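Local coordinates for metallo-beta-lactamase (Serratia marcescens, PDB 3VQZ), which hydrolyses beta-lactam antibiotics, probably by means of its two-zinc centre, as a class B metallo-beta-lactamase of the B3 type, at residues 170-175 with 212-217; 39-44 with 68-73; 72-77 with 149-154; 176-181 with 194-199. All blocks are in the same frame, centred on the assembly; numbering follows the deposited sequence.

In the fold
Along the chain contact 2 closes first and runs straight into contact 3, with which it shares His72 and Ser73. Contact 1 follows, and contact 4 is nested inside the loop that contact 1 closes. Contacts 1 and 2 pair neighbouring parallel strands, one in each of the two mixed sheets of the alpha-beta/beta-alpha sandwich of the metallo-beta-lactamase fold, with centres about 11 Å apart. Contact 3 lies about 9 Å from contact 2 and 10 Å from contact 4, between the strand-end loops. Contacts 2 and 4, about 19 Å apart between centres, do not touch, yet all four reach the sulfanylacetic acid bound at the zinc ions. The metal site is thus assembled from loops leaving both sheets.

Contact 1: 170-175 with 212-217; sequences VVFADS and IAAHPE. With ZN (zinc ion), chain C; MCR (sulfanylacetic acid), chain F.
Ile212 N donates to Val171 O at 2.8 Å, almost straight, the first of three backbone hydrogen bonds. Ala173 N returns a bond to Ile212 O at 2.7 Å, so Ile212 straddles Phe172 as a parallel partner. Ala214 N then reaches Ala173 O at 3.0 Å, carrying the pairing past the end of strand 210-213. Among the apolar contacts, Val170 CG1 meets Ile212 CD1 at 3.7 Å on one side of the sheet. Phe172 also takes this side: its CG is anti to the backbone N (chi1 -162°), which lays one ring face over the carbonyl oxygen of Ile212 and brings CE2 to 3.8 Å from Ala214 CA. These strands are the two ends of a beta-alpha-beta crossover through helix 190-204, and both release loops into the zinc site. The polar and metal interactions lie there. Water 1 donates to Ser175 OG and accepts from His215 N, bridging the two loops. Ser175 OG donates to the carboxylate O of sulfanylacetic acid at 2.6 Å, while His215 NE2 binds a zinc ion at 2.0 Å; Asp76 and His77 bind the same zinc.

Contact 2: 39-44 with 68-73; sequences LVDGTT and ILSTHS. With NA (sodium ion), chain D; ZN (zinc ion), chain B; MCR (sulfanylacetic acid), chain F.
Asp41 OD1 is gripped by two donors: Thr71 N, at 3.0 Å with a nearly straight N-H, and water 2. The backbone N-H comes in on the syn side of OD1, 22° out of the carboxylate plane. The other oxygen, OD2, offers its syn lone pair to Thr71 OG1 at 2.8 Å, so Thr71 holds both oxygens of the carboxylate through its backbone and its hydroxyl. Its OG1 sits between the backbone N and the carbonyl carbon (chi1 55°), which turns the hydroxyl to the same carboxylate that its N-H meets. Water 2 extends the network by accepting from Ser70 OG and donating to His72 O.

Behind this clasp, strands 37-40 and 65-69 run parallel in the seven-stranded sheet, joined through helix 48-57 as a beta-alpha-beta unit. Leu69 N donates to Leu39 O at 2.7 Å, and Leu69 O accepts from Asp41 N at 2.7 Å, so Leu69 brackets Val40. Leu39 CD2 and Ile68 CG1 approach to 4.3 Å on one face of the sheet, which packs on helix 81-88; Val40 CG2 and Leu69 CD1 meet on the other, against Trp157. Just past the strand, Ser70 O and Thr71 O bind a sodium ion together with water 3 and Gly153 O.

With three donors around its buried carboxylate, Asp41 is probably ionised, and its bonds to Thr71 fix the backbone immediately before the zinc ligand His72.

Contact 3: 72-77 with 149-154; sequences HSHEDH and GHTEGG. With ZN (zinc ion), chain B; ZN (zinc ion), chain C; NA (sodium ion), chain D; MCR (sulfanylacetic acid), chain F.
The HxHxDH zinc-binding motif of the metallo-beta-lactamase superfamily, spelled here by residues 72-77, meets the 149-154 loop where His72, His74 and His150 share one zinc ion. His72 NE2 and His150 NE2 each bind it at 2.1 Å, and His74 ND1 at 2.0 Å. The nitrogens sit close together because the metal draws them in. The His150 ring turns its edge to the face of His72 in a T-shaped pair, with planes at 80° and His150 CD2 above the rim of the His72 ring. His150 reaches the zinc with CG anti to its backbone N (chi1 179°).

The fourth ligand is the sulfur of sulfanylacetic acid, 2.2 Å from this zinc. That sulfur also bridges to the second zinc, bound by Asp76 OD2 and His77 NE2 from the start of helix 75-78, with His215 completing the site. Such a two-zinc centre is the active site in B3-type metallo-beta-lactamases.

Next to His150, Thr151 fills the angle between two histidines. Its CG2 makes a CH-pi contact over the face of His74, 3.9 Å from the ring centroid, while its OG1 lies 3.3 Å from His72 CB and is hydrogen-bonded to Asn98 ND2. Second-shell acceptors, together with the zinc, hold the ring rotations: Asp174 OD1 for His72 ND1, Asp111 OD1 for His74 NE2 and Thr177 O for His150 ND1.

Contact 4: 176-181 with 194-199; sequences LTAVSA and ASLRGS. With MCR (sulfanylacetic acid), chain F.
The flat group at the centre of this contact is the peptide joining Leu176 to Thr177, with Leu196 CD2 seated over one face, 3.6 Å from Leu176 O and 3.7 Å from Leu176 C. Here the loop after strand 166-173 packs against helix 190-204, the helix of the beta-alpha-beta unit that ends in strand 210-213.

Leu196 grips the loop with both branches. While CD2 lies on the peptide, CD1 meets Ala178 CB at 3.9 Å. Ala178 is the centre of an inverse gamma turn, with a weak bond from Val179 N to Thr177 O, and the bend brings its methyl to the leucine. Helix 241-260 adds Leu253 to the surroundings of Ala178.

One helical turn further on, Ser199 presents its CB to Leu176 CD2 at 3.9 Å. Leu176 holds CG anti to its carbonyl carbon (chi1 -56°), which brings the end of the side chain up to the helix, where Phe200 and Val203 also touch it. The hydroxyl of Ser199 serves a different partner, Pro148 O in the loop that leads to the zinc ligand His150.

Between Leu176 and Ala178, the side chain of Thr177 leaves its backbone away from the helix and faces the active site. There its OG1 donates to carboxylate oxygen OXT of sulfanylacetic acid at 2.7 Å.

Contact 1: 170-175 with 212-217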
loop_
_atom_site.group_PDB
_atom_site.type_symbol
_atom_site.label_atom_id
_atom_site.label_comp_id
_atom_site.label_asym_id
_atom_site.label_seq_id
_atom_site.Cartn_x
_atom_site.Cartn_y
_atom_site.Cartn_z
ATOM N N VAL A 170 -9.737 -8.902 1.025
ATOM C CA VAL A 170 -9.226 -7.535 1.125
ATOM C C VAL A 170 -8.015 -7.379 0.216
ATOM O O VAL A 170 -7.178 -8.281 0.126
ATOM C CB VAL A 170 -8.798 -7.189 2.560
ATOM C CG1 VAL A 170 -8.328 -5.744 2.634
ATOM C CG2 VAL A 170 -9.937 -7.454 3.549
ATOM N N VAL A 171 -7.920 -6.231 -0.454
ATOM C CA VAL A 171 -6.795 -5.953 -1.338
ATOM C C VAL A 171 -6.205 -4.611 -0.951
ATOM O O VAL A 171 -6.887 -3.590 -1.032
ATOM C CB VAL A 171 -7.239 -5.927 -2.834
ATOM C CG1 VAL A 171 -6.077 -5.567 -3.744
ATOM C CG2 VAL A 171 -7.824 -7.274 -3.264
ATOM N N PHE A 172 -4.952 -4.607 -0.504
ATOM C CA PHE A 172 -4.230 -3.357 -0.362
ATOM C C PHE A 172 -3.577 -3.076 -1.716
ATOM O O PHE A 172 -2.544 -3.654 -2.057
ATOM C CB PHE A 172 -3.181 -3.414 0.756
ATOM C CG PHE A 172 -2.715 -2.052 1.221
ATOM C CD1 PHE A 172 -2.985 -1.615 2.522
ATOM C CD2 PHE A 172 -2.048 -1.187 0.350
ATOM C CE1 PHE A 172 -2.567 -0.354 2.954
ATOM C CE2 PHE A 172 -1.620 0.078 0.780
ATOM C CZ PHE A 172 -1.886 0.496 2.081
ATOM N N ALA A 173 -4.191 -2.182 -2.485
ATOM C CA ALA A 173 -3.804 -1.988 -3.874
ATOM C C ALA A 173 -2.670 -0.974 -4.010
ATOM O O ALA A 173 -2.813 0.202 -3.651
ATOM C CB ALA A 173 -5.008 -1.573 -4.708
ATOM N N ASP A 174 -1.540 -1.441 -4.531
ATOM C CA ASP A 174 -0.455 -0.548 -4.911
ATOM C C ASP A 174 -0.918 0.389 -6.048
ATOM O O ASP A 174 -1.904 0.097 -6.763
ATOM C CB ASP A 174 0.753 -1.380 -5.334
ATOM C CG ASP A 174 2.022 -0.558 -5.474
ATOM O OD1 ASP A 174 2.145 0.524 -4.847
ATOM O OD2 ASP A 174 2.911 -1.013 -6.218
ATOM N N SER A 175 -0.220 1.511 -6.197
ATOM C CA SER A 175 -0.511 2.490 -7.258
ATOM C C SER A 175 -0.230 1.961 -8.655
ATOM O O SER A 175 0.804 1.327 -8.904
ATOM C CB SER A 175 0.306 3.755 -7.052
ATOM O OG SER A 175 0.109 4.235 -5.746
ATOM N N ILE A 212 -8.293 -1.179 -0.537
ATOM C CA ILE A 212 -7.670 -0.053 0.141
ATOM C C ILE A 212 -6.556 0.381 -0.795
ATOM O O ILE A 212 -5.618 -0.385 -1.046
ATOM C CB ILE A 212 -7.116 -0.472 1.512
ATOM C CG1 ILE A 212 -8.240 -1.147 2.318
ATOM C CG2 ILE A 212 -6.506 0.720 2.238
ATOM C CD1 ILE A 212 -7.780 -2.170 3.337
ATOM N N ALA A 213 -6.690 1.577 -1.360
ATOM C CA ALA A 213 -5.685 2.073 -2.294
ATOM C C ALA A 213 -4.612 2.828 -1.519
ATOM O O ALA A 213 -4.917 3.555 -0.543
ATOM C CB ALA A 213 -6.322 2.944 -3.365
ATOM N N ALA A 214 -3.357 2.611 -1.917
ATOM C CA ALA A 214 -2.212 3.250 -1.268
ATOM C C ALA A 214 -2.460 4.754 -1.112
ATOM O O ALA A 214 -2.202 5.314 -0.040
ATOM C CB ALA A 214 -0.925 2.962 -2.036
ATOM N N HIS A 215 -3.000 5.391 -2.161
ATOM C CA HIS A 215 -3.631 6.718 -2.019
ATOM C C HIS A 215 -5.109 6.541 -1.755
ATOM O O HIS A 215 -5.862 6.285 -2.677
ATOM C CB HIS A 215 -3.356 7.633 -3.229
ATOM C CG HIS A 215 -1.935 8.166 -3.270
ATOM N ND1 HIS A 215 -1.596 9.392 -2.786
ATOM C CD2 HIS A 215 -0.747 7.582 -3.728
ATOM C CE1 HIS A 215 -0.258 9.580 -2.925
ATOM N NE2 HIS A 215 0.262 8.471 -3.503
ATOM N N PRO A 216 -5.540 6.680 -0.480
ATOM C CA PRO A 216 -6.857 6.234 -0.014
ATOM C C PRO A 216 -8.040 6.756 -0.826
ATOM O O PRO A 216 -8.998 6.020 -1.022
ATOM C CB PRO A 216 -6.907 6.734 1.440
ATOM C CG PRO A 216 -5.920 7.848 1.498
ATOM C CD PRO A 216 -4.812 7.380 0.598
ATOM N N GLU A 217 -7.956 7.985 -1.334
ATOM C CA GLU A 217 -9.055 8.570 -2.135
ATOM C C GLU A 217 -9.263 7.876 -3.497
ATOM O O GLU A 217 -10.299 8.056 -4.144
ATOM C CB GLU A 217 -8.881 10.096 -2.296
ATOM C CG GLU A 217 -7.777 10.543 -3.264
ATOM C CD GLU A 217 -6.348 10.371 -2.738
ATOM O OE1 GLU A 217 -6.135 10.116 -1.538
ATOM O OE2 GLU A 217 -5.408 10.496 -3.544
HETATM ZN ZN ZN C . 2.163 7.810 -3.558
HETATM O OXT MCR F . 0.265 7.295 -7.290
HETATM C C MCR F . 1.214 7.347 -6.463
HETATM O O MCR F . 1.437 6.428 -5.638
HETATM C CA MCR F . 2.098 8.583 -6.469
HETATM S S2 MCR F . 3.568 8.325 -5.425
HETATM O O HOH W 1 -2.803 4.460 -5.081
#

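Contact 2: 39-44 with 68-73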
loop_
_atom_site.group_PDB
_atom_site.type_symbol
_atom_site.label_atom_id
_atom_site.label_comp_id
_atom_site.label_asym_id
_atom_site.label_seq_id
_atom_site.Cartn_x
_atom_site.Cartn_y
_atom_site.Cartn_z
ATOM N N LEU A 39 1.814 -4.656 9.609
ATOM C CA LEU A 39 1.582 -3.290 9.140
ATOM C C LEU A 39 1.882 -3.172 7.650
ATOM O O LEU A 39 2.934 -3.630 7.190
ATOM C CB LEU A 39 2.463 -2.304 9.910
ATOM C CG LEU A 39 2.472 -0.821 9.502
ATOM C CD1 LEU A 39 1.099 -0.188 9.707
ATOM C CD2 LEU A 39 3.538 -0.073 10.292
ATOM N N VAL A 40 0.984 -2.533 6.902
ATOM C CA VAL A 40 1.222 -2.291 5.480
ATOM C C VAL A 40 1.517 -0.814 5.265
ATOM O O VAL A 40 0.626 0.026 5.459
ATOM C CB VAL A 40 0.017 -2.714 4.595
ATOM C CG1 VAL A 40 0.380 -2.613 3.116
ATOM C CG2 VAL A 40 -0.397 -4.140 4.902
ATOM N N ASP A 41 2.761 -0.526 4.870
ATOM C CA ASP A 41 3.279 0.822 4.536
ATOM C C ASP A 41 3.578 1.682 5.775
ATOM O O ASP A 41 3.090 1.399 6.854
ATOM C CB ASP A 41 2.392 1.566 3.513
ATOM C CG ASP A 41 2.639 1.109 2.068
ATOM O OD1 ASP A 41 3.708 0.499 1.789
ATOM O OD2 ASP A 41 1.768 1.359 1.196
ATOM N N GLY A 42 4.395 2.718 5.618
ATOM C CA GLY A 42 4.791 3.563 6.756
ATOM C C GLY A 42 4.429 5.035 6.608
ATOM O O GLY A 42 4.695 5.839 7.519
ATOM N N THR A 43 3.792 5.375 5.480
ATOM C CA THR A 43 3.540 6.767 5.060
ATOM C C THR A 43 4.879 7.549 4.942
ATOM O O THR A 43 5.889 6.966 4.532
ATOM C CB THR A 43 2.472 7.501 5.936
ATOM O OG1 THR A 43 3.066 7.990 7.149
ATOM C CG2 THR A 43 1.297 6.589 6.273
ATOM N N THR A 44 4.879 8.845 5.259
ATOM C CA THR A 44 6.069 9.685 5.098
ATOM C C THR A 44 6.940 9.556 6.328
ATOM O O THR A 44 6.528 8.965 7.327
ATOM C CB THR A 44 5.709 11.173 4.985
ATOM O OG1 THR A 44 4.903 11.531 6.120
ATOM C CG2 THR A 44 4.953 11.467 3.678
ATOM N N ILE A 68 6.420 -5.456 8.442
ATOM C CA ILE A 68 5.986 -4.269 7.703
ATOM C C ILE A 68 6.045 -4.565 6.205
ATOM O O ILE A 68 7.119 -4.848 5.657
ATOM C CB ILE A 68 6.862 -3.018 7.985
ATOM C CG1 ILE A 68 6.857 -2.653 9.473
ATOM C CG2 ILE A 68 6.383 -1.841 7.143
ATOM C CD1 ILE A 68 7.887 -1.599 9.865
ATOM N N LEU A 69 4.900 -4.488 5.536
ATOM C CA LEU A 69 4.871 -4.737 4.099
ATOM C C LEU A 69 4.881 -3.432 3.333
ATOM O O LEU A 69 4.219 -2.470 3.730
ATOM C CB LEU A 69 3.656 -5.567 3.723
ATOM C CG LEU A 69 3.364 -6.792 4.593
ATOM C CD1 LEU A 69 2.126 -7.493 4.055
ATOM C CD2 LEU A 69 4.543 -7.761 4.709
ATOM N N SER A 70 5.647 -3.395 2.247
ATOM C CA SER A 70 5.774 -2.197 1.425
ATOM C C SER A 70 5.162 -2.426 0.060
ATOM O O SER A 70 5.513 -3.394 -0.614
ATOM C CB SER A 70 7.249 -1.822 1.265
ATOM O OG SER A 70 7.417 -0.783 0.309
ATOM N N THR A 71 4.244 -1.540 -0.333
ATOM C CA THR A 71 3.640 -1.561 -1.664
ATOM C C THR A 71 4.704 -1.149 -2.678
ATOM O O THR A 71 5.177 -1.981 -3.474
ATOM C CB THR A 71 2.403 -0.639 -1.766
ATOM O OG1 THR A 71 2.725 0.708 -1.357
ATOM C CG2 THR A 71 1.257 -1.190 -0.902
ATOM N N HIS A 72 5.117 0.116 -2.613
ATOM C CA HIS A 72 6.213 0.610 -3.444
ATOM C C HIS A 72 7.044 1.633 -2.724
ATOM O O HIS A 72 6.584 2.301 -1.787
ATOM C CB HIS A 72 5.713 1.106 -4.806
ATOM C CG HIS A 72 5.011 2.452 -4.771
ATOM N ND1 HIS A 72 3.693 2.577 -4.550
ATOM C CD2 HIS A 72 5.494 3.749 -4.986
ATOM C CE1 HIS A 72 3.346 3.884 -4.609
ATOM N NE2 HIS A 72 4.444 4.596 -4.868
ATOM N N SER A 73 8.291 1.759 -3.165
ATOM C CA SER A 73 9.298 2.543 -2.454
ATOM C C SER A 73 9.415 3.993 -2.917
ATOM O O SER A 73 10.478 4.400 -3.399
ATOM C CB SER A 73 10.661 1.853 -2.588
ATOM O OG SER A 73 10.912 1.520 -3.940
HETATM NA NA NA D . 7.009 -3.765 -2.646
HETATM ZN ZN ZN B . 4.508 6.418 -5.906
HETATM O OXT MCR F . 0.265 7.295 -7.290
HETATM C C MCR F . 1.214 7.347 -6.463
HETATM O O MCR F . 1.437 6.428 -5.638
HETATM C CA MCR F . 2.098 8.583 -6.469
HETATM S S2 MCR F . 3.568 8.325 -5.425
HETATM O O HOH W 2 6.110 1.388 1.007
HETATM O O HOH W 3 8.468 -1.509 -2.162
#

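Contact 3: 72-77 with 149-154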
loop_
_atom_site.group_PDB
_atom_site.type_symbol
_atom_site.label_atom_id
_atom_site.label_comp_id
_atom_site.label_asym_id
_atom_site.label_seq_id
_atom_site.Cartn_x
_atom_site.Cartn_y
_atom_site.Cartn_z
ATOM N N HIS A 72 5.117 0.116 -2.613
ATOM C CA HIS A 72 6.213 0.610 -3.444
ATOM C C HIS A 72 7.044 1.633 -2.724
ATOM O O HIS A 72 6.584 2.301 -1.787
ATOM C CB HIS A 72 5.713 1.106 -4.806
ATOM C CG HIS A 72 5.011 2.452 -4.771
ATOM N ND1 HIS A 72 3.693 2.577 -4.550
ATOM C CD2 HIS A 72 5.494 3.749 -4.986
ATOM C CE1 HIS A 72 3.346 3.884 -4.609
ATOM N NE2 HIS A 72 4.444 4.596 -4.868
ATOM N N SER A 73 8.291 1.759 -3.165
ATOM C CA SER A 73 9.298 2.543 -2.454
ATOM C C SER A 73 9.415 3.993 -2.917
ATOM O O SER A 73 10.478 4.400 -3.399
ATOM C CB SER A 73 10.661 1.853 -2.588
ATOM O OG SER A 73 10.912 1.520 -3.940
ATOM N N HIS A 74 8.329 4.754 -2.782
ATOM C CA HIS A 74 8.367 6.208 -2.901
ATOM C C HIS A 74 8.222 6.786 -1.527
ATOM O O HIS A 74 7.670 6.130 -0.630
ATOM C CB HIS A 74 7.261 6.735 -3.805
ATOM C CG HIS A 74 7.507 6.489 -5.270
ATOM N ND1 HIS A 74 6.510 6.413 -6.163
ATOM C CD2 HIS A 74 8.690 6.288 -5.982
ATOM C CE1 HIS A 74 7.023 6.187 -7.394
ATOM N NE2 HIS A 74 8.353 6.103 -7.277
ATOM N N GLU A 75 8.700 8.021 -1.358
ATOM C CA GLU A 75 8.836 8.655 -0.036
ATOM C C GLU A 75 7.524 8.775 0.733
ATOM O O GLU A 75 7.525 8.753 1.960
ATOM C CB GLU A 75 9.471 10.047 -0.172
ATOM C CG GLU A 75 8.583 11.056 -0.907
ATOM C CD GLU A 75 9.240 12.417 -1.133
ATOM O OE1 GLU A 75 10.045 12.859 -0.279
ATOM O OE2 GLU A 75 8.933 13.056 -2.167
ATOM N N ASP A 76 6.414 8.895 0.012
ATOM C CA ASP A 76 5.132 9.107 0.656
ATOM C C ASP A 76 4.554 7.839 1.301
ATOM O O ASP A 76 3.751 7.967 2.201
ATOM C CB ASP A 76 4.117 9.802 -0.281
ATOM C CG ASP A 76 3.926 9.075 -1.591
ATOM O OD1 ASP A 76 4.870 8.435 -2.070
ATOM O OD2 ASP A 76 2.824 9.154 -2.157
ATOM N N HIS A 77 4.985 6.644 0.864
ATOM C CA HIS A 77 4.520 5.356 1.429
ATOM C C HIS A 77 5.556 4.674 2.254
ATOM O O HIS A 77 5.219 3.923 3.180
ATOM C CB HIS A 77 4.072 4.382 0.333
ATOM C CG HIS A 77 3.216 5.031 -0.704
ATOM N ND1 HIS A 77 1.885 5.126 -0.575
ATOM C CD2 HIS A 77 3.556 5.709 -1.869
ATOM C CE1 HIS A 77 1.378 5.811 -1.626
ATOM N NE2 HIS A 77 2.403 6.166 -2.420
ATOM N N GLY A 149 5.448 -1.269 -12.512
ATOM C CA GLY A 149 5.134 -0.220 -13.488
ATOM C C GLY A 149 5.235 1.180 -12.908
ATOM O O GLY A 149 5.943 2.027 -13.454
ATOM N N HIS A 150 4.505 1.440 -11.824
ATOM C CA HIS A 150 4.640 2.694 -11.103
ATOM C C HIS A 150 5.993 2.691 -10.434
ATOM O O HIS A 150 6.659 3.718 -10.378
ATOM C CB HIS A 150 3.501 2.881 -10.104
ATOM C CG HIS A 150 3.602 4.155 -9.294
ATOM N ND1 HIS A 150 3.230 5.362 -9.781
ATOM C CD2 HIS A 150 4.060 4.379 -7.998
ATOM C CE1 HIS A 150 3.452 6.309 -8.848
ATOM N NE2 HIS A 150 3.949 5.705 -7.752
ATOM N N THR A 151 6.397 1.527 -9.927
ATOM C CA THR A 151 7.797 1.219 -9.601
ATOM C C THR A 151 7.991 -0.210 -10.071
ATOM O O THR A 151 7.021 -0.925 -10.313
ATOM C CB THR A 151 8.112 1.239 -8.089
ATOM O OG1 THR A 151 7.399 0.174 -7.441
ATOM C CG2 THR A 151 7.740 2.559 -7.462
ATOM N N GLU A 152 9.247 -0.621 -10.182
ATOM C CA GLU A 152 9.599 -1.945 -10.655
ATOM C C GLU A 152 9.291 -3.039 -9.627
ATOM O O GLU A 152 9.016 -4.189 -9.996
ATOM C CB GLU A 152 11.092 -1.955 -11.014
ATOM C CG GLU A 152 11.445 -2.875 -12.173
ATOM C CD GLU A 152 12.949 -3.135 -12.286
ATOM O OE1 GLU A 152 13.746 -2.211 -11.988
ATOM O OE2 GLU A 152 13.325 -4.274 -12.654
ATOM N N GLY A 153 9.320 -2.693 -8.339
ATOM C CA GLY A 153 9.116 -3.706 -7.299
ATOM C C GLY A 153 7.778 -3.623 -6.583
ATOM O O GLY A 153 7.630 -4.157 -5.477
ATOM N N GLY A 154 6.816 -2.930 -7.203
ATOM C CA GLY A 154 5.482 -2.734 -6.641
ATOM C C GLY A 154 4.801 -4.054 -6.307
ATOM O O GLY A 154 4.790 -4.977 -7.128
HETATM ZN ZN ZN B . 4.508 6.418 -5.906
HETATM ZN ZN ZN C . 2.163 7.810 -3.558
HETATM NA NA NA D . 7.009 -3.765 -2.646
HETATM O OXT MCR F . 0.265 7.295 -7.290
HETATM C C MCR F . 1.214 7.347 -6.463
HETATM O O MCR F . 1.437 6.428 -5.638
HETATM C CA MCR F . 2.098 8.583 -6.469
HETATM S S2 MCR F . 3.568 8.325 -5.425
HETATM O O HOH W 3 8.468 -1.509 -2.162
#

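Contact 4: 176-181 with 194-199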
loop_
_atom_site.group_PDB
_atom_site.type_symbol
_atom_site.label_atom_id
_atom_site.label_comp_id
_atom_site.label_asym_id
_atom_site.label_seq_id
_atom_site.Cartn_x
_atom_site.Cartn_y
_atom_site.Cartn_z
ATOM N N LEU A 176 -1.159 2.249 -9.558
ATOM C CA LEU A 176 -1.056 1.835 -10.947
ATOM C C LEU A 176 -0.992 3.083 -11.834
ATOM O O LEU A 176 -1.468 3.077 -12.972
ATOM C CB LEU A 176 -2.271 0.967 -11.319
ATOM C CG LEU A 176 -2.533 -0.272 -10.456
ATOM C CD1 LEU A 176 -3.811 -0.978 -10.915
ATOM C CD2 LEU A 176 -1.335 -1.223 -10.490
ATOM N N THR A 177 -0.395 4.141 -11.292
ATOM C CA THR A 177 -0.433 5.471 -11.898
ATOM C C THR A 177 0.808 5.794 -12.739
ATOM O O THR A 177 1.956 5.680 -12.272
ATOM C CB THR A 177 -0.577 6.556 -10.820
ATOM O OG1 THR A 177 0.406 6.330 -9.795
ATOM C CG2 THR A 177 -1.985 6.520 -10.211
ATOM N N ALA A 178 0.562 6.192 -13.981
ATOM C CA ALA A 178 1.618 6.689 -14.853
ATOM C C ALA A 178 1.881 8.157 -14.512
ATOM O O ALA A 178 1.471 9.058 -15.250
ATOM C CB ALA A 178 1.216 6.534 -16.317
ATOM N N VAL A 179 2.513 8.373 -13.361
ATOM C CA VAL A 179 2.992 9.684 -12.926
ATOM C C VAL A 179 4.477 9.549 -12.590
ATOM O O VAL A 179 4.945 8.459 -12.250
ATOM C CB VAL A 179 2.205 10.266 -11.704
ATOM C CG1 VAL A 179 0.741 10.451 -12.045
ATOM C CG2 VAL A 179 2.350 9.406 -10.447
ATOM N N SER A 180 5.211 10.656 -12.688
ATOM C CA SER A 180 6.664 10.635 -12.543
ATOM C C SER A 180 7.213 12.014 -12.172
ATOM O O SER A 180 6.459 12.944 -11.921
ATOM C CB SER A 180 7.272 10.238 -13.883
ATOM O OG SER A 180 6.975 11.236 -14.839
ATOM N N ALA A 181 8.535 12.145 -12.170
ATOM C CA ALA A 181 9.167 13.463 -12.217
ATOM C C ALA A 181 8.800 14.136 -13.543
ATOM O O ALA A 181 8.549 13.453 -14.540
ATOM C CB ALA A 181 10.674 13.334 -12.070
ATOM N N ALA A 194 4.776 -1.513 -20.489
ATOM C CA ALA A 194 4.302 -2.909 -20.616
ATOM C C ALA A 194 4.005 -3.529 -19.259
ATOM O O ALA A 194 3.056 -4.301 -19.121
ATOM C CB ALA A 194 5.310 -3.775 -21.392
ATOM N N SER A 195 4.821 -3.185 -18.263
ATOM C CA SER A 195 4.593 -3.610 -16.882
ATOM C C SER A 195 3.277 -3.087 -16.324
ATOM O O SER A 195 2.468 -3.864 -15.805
ATOM C CB SER A 195 5.746 -3.171 -15.976
ATOM O OG SER A 195 6.829 -4.056 -16.122
ATOM N N LEU A 196 3.073 -1.773 -16.418
ATOM C CA LEU A 196 1.818 -1.155 -15.996
ATOM C C LEU A 196 0.608 -1.838 -16.631
ATOM O O LEU A 196 -0.401 -2.111 -15.944
ATOM C CB LEU A 196 1.784 0.331 -16.363
ATOM C CG LEU A 196 2.218 1.426 -15.397
ATOM C CD1 LEU A 196 2.000 2.769 -16.074
ATOM C CD2 LEU A 196 1.457 1.351 -14.074
ATOM N N ARG A 197 0.700 -2.079 -17.941
ATOM C CA ARG A 197 -0.370 -2.772 -18.665
ATOM C C ARG A 197 -0.638 -4.175 -18.096
ATOM O O ARG A 197 -1.791 -4.580 -17.956
ATOM C CB ARG A 197 -0.087 -2.825 -20.172
ATOM C CG ARG A 197 -0.153 -1.464 -20.847
ATOM C CD ARG A 197 -0.318 -1.518 -22.371
ATOM N NE ARG A 197 -0.115 -0.182 -22.935
ATOM C CZ ARG A 197 -1.044 0.774 -22.992
ATOM N NH1 ARG A 197 -2.273 0.563 -22.542
ATOM N NH2 ARG A 197 -0.741 1.955 -23.503
ATOM N N GLY A 198 0.420 -4.905 -17.753
ATOM C CA GLY A 198 0.267 -6.250 -17.182
ATOM C C GLY A 198 -0.439 -6.142 -15.837
ATOM O O GLY A 198 -1.299 -6.975 -15.488
ATOM N N SER A 199 -0.079 -5.095 -15.097
ATOM C CA SER A 199 -0.605 -4.850 -13.758
ATOM C C SER A 199 -2.093 -4.504 -13.713
ATOM O O SER A 199 -2.798 -4.974 -12.819
ATOM C CB SER A 199 0.218 -3.783 -13.039
ATOM O OG SER A 199 1.491 -4.314 -12.735
HETATM O OXT MCR F . 0.265 7.295 -7.290
HETATM C C MCR F . 1.214 7.347 -6.463
HETATM O O MCR F . 1.437 6.428 -5.638
HETATM C CA MCR F . 2.098 8.583 -6.469
HETATM S S2 MCR F . 3.568 8.325 -5.425
#